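Side-chain contact in TPR repeat-containing protein YrrB (Bacillus subtilis, PDB 2Q7F), which is possibly a mediator in complexes formed among RNA sulfuration components, RNA processing components and aminoacyl-tRNA synthetases: residues Y129-G132 and T133-K137. Residues are numbered along the deposited sequence; the frame is centred on the assembly and turned at random.
Sequences YMLG and TVLVK
The carbonyl oxygen of Tyr129 is gripped twice by Thr133, one helical turn further on. Thr133 N donates to Tyr129 O at 2.8 Å in a nearly straight bond, 172° at the hydrogen, while the hydroxyl OG1 donates to the same Tyr129 O, also at 2.8 Å, from well above the carbonyl plane. This is the familiar way a threonine inside a helix satisfies its hydroxyl, and it follows from the first torsion: with chi1 -45°, OG1 sits beside its own backbone N and CG2 lies anti to it. The same hydroxyl oxygen rests over one face of the Tyr129 ring, displaced toward the rim, with CE1 of Tyr129 nearest to OG1 of Thr133 at 3.5 Å. The ring lies there because its CG is anti to the backbone N (chi1 175°), and its phenol OH is held at the far end by a hydrogen bond to Glu160 OE2. A leucine in place of Tyr129 would probably leave Glu160 without its phenol partner and the Thr133 hydroxyl without the ring face beside it. Further along the helix the ordinary i to i+4 bonding continues: Val134 N reaches Met130 O at 3.0 Å, and Leu135 N reaches Leu131 O at 2.8 Å. Leu131 and Leu135 run alongside each other, pointing the same way, and their CD1 methyls meet at 3.9 Å. All of this belongs to helix 125-137, in TPR 4. The two leucines pack on Tyr147 of helix 141-154, which follows in the chain, and Leu131 also touches Leu118 of helix 107-120; Met130 and Val134 face Val102 of helix 91-103, whereas Tyr129 meets Ala161 and Thr133 meets Gln164, both of helix 159-172.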
loop_
_atom_site.group_PDB
_atom_site.type_symbol
_atom_site.label_atom_id
_atom_site.label_comp_id
_atom_site.label_asym_id
_atom_site.label_seq_id
_atom_site.Cartn_x
_atom_site.Cartn_y
_atom_site.Cartn_z
ATOM N N TYR A 129 -5.085 0.483 -1.617
ATOM C CA TYR A 129 -3.634 0.578 -1.675
ATOM C C TYR A 129 -2.979 -0.093 -0.471
ATOM O O TYR A 129 -2.120 -0.960 -0.630
ATOM C CB TYR A 129 -3.177 2.038 -1.782
ATOM C CG TYR A 129 -1.672 2.186 -1.711
ATOM C CD1 TYR A 129 -0.872 1.867 -2.813
ATOM C CD2 TYR A 129 -1.045 2.630 -0.538
ATOM C CE1 TYR A 129 0.509 1.986 -2.754
ATOM C CE2 TYR A 129 0.331 2.763 -0.474
ATOM C CZ TYR A 129 1.104 2.435 -1.588
ATOM O OH TYR A 129 2.477 2.551 -1.536
ATOM N N MET A 130 -3.380 0.321 0.727
ATOM C CA MET A 130 -2.788 -0.214 1.949
ATOM C C MET A 130 -2.995 -1.723 2.013
ATOM O O MET A 130 -2.084 -2.472 2.388
ATOM C CB MET A 130 -3.377 0.473 3.183
ATOM C CG MET A 130 -3.055 1.966 3.298
ATOM S SD MET A 130 -1.289 2.354 3.341
ATOM C CE MET A 130 -0.846 1.725 4.965
ATOM N N LEU A 131 -4.186 -2.165 1.620
ATOM C CA LEU A 131 -4.494 -3.587 1.597
ATOM C C LEU A 131 -3.653 -4.295 0.537
ATOM O O LEU A 131 -2.982 -5.273 0.841
ATOM C CB LEU A 131 -5.994 -3.843 1.391
ATOM C CG LEU A 131 -6.475 -5.295 1.338
ATOM C CD1 LEU A 131 -6.006 -6.129 2.555
ATOM C CD2 LEU A 131 -8.000 -5.322 1.198
ATOM N N GLY A 132 -3.674 -3.783 -0.688
ATOM C CA GLY A 132 -2.843 -4.324 -1.753
ATOM C C GLY A 132 -1.407 -4.496 -1.293
ATOM O O GLY A 132 -0.855 -5.599 -1.338
ATOM N N THR A 133 -0.811 -3.412 -0.810
ATOM C CA THR A 133 0.604 -3.431 -0.447
ATOM C C THR A 133 0.916 -4.396 0.705
ATOM O O THR A 133 1.924 -5.108 0.681
ATOM C CB THR A 133 1.121 -2.027 -0.130
ATOM O OG1 THR A 133 0.640 -1.125 -1.132
ATOM C CG2 THR A 133 2.653 -2.012 -0.154
ATOM N N VAL A 134 0.039 -4.423 1.697
ATOM C CA VAL A 134 0.203 -5.328 2.818
ATOM C C VAL A 134 0.080 -6.777 2.342
ATOM O O VAL A 134 0.825 -7.651 2.788
ATOM C CB VAL A 134 -0.773 -4.964 3.977
ATOM C CG1 VAL A 134 -1.080 -6.159 4.865
ATOM C CG2 VAL A 134 -0.183 -3.812 4.801
ATOM N N LEU A 135 -0.831 -7.022 1.408
ATOM C CA LEU A 135 -0.967 -8.343 0.827
ATOM C C LEU A 135 0.309 -8.767 0.104
ATOM O O LEU A 135 0.609 -9.956 0.028
ATOM C CB LEU A 135 -2.168 -8.394 -0.103
ATOM C CG LEU A 135 -3.486 -8.595 0.629
ATOM C CD1 LEU A 135 -4.616 -8.317 -0.311
ATOM C CD2 LEU A 135 -3.591 -10.006 1.197
ATOM N N VAL A 136 1.056 -7.786 -0.403
ATOM C CA VAL A 136 2.345 -8.033 -1.039
ATOM C C VAL A 136 3.390 -8.481 -0.011
ATOM O O VAL A 136 4.027 -9.533 -0.187
ATOM C CB VAL A 136 2.839 -6.794 -1.842
ATOM C CG1 VAL A 136 4.324 -6.917 -2.210
ATOM C CG2 VAL A 136 1.986 -6.593 -3.095
ATOM N N LYS A 137 3.550 -7.702 1.060
ATOM C CA LYS A 137 4.513 -8.035 2.115
ATOM C C LYS A 137 4.278 -9.440 2.655
ATOM O O LYS A 137 5.201 -10.082 3.142
ATOM C CB LYS A 137 4.454 -7.035 3.274
ATOM C CG LYS A 137 4.614 -5.559 2.898
ATOM C CD LYS A 137 6.035 -5.192 2.487
ATOM C CE LYS A 137 6.141 -3.706 2.132
ATOM N NZ LYS A 137 7.542 -3.294 1.794
#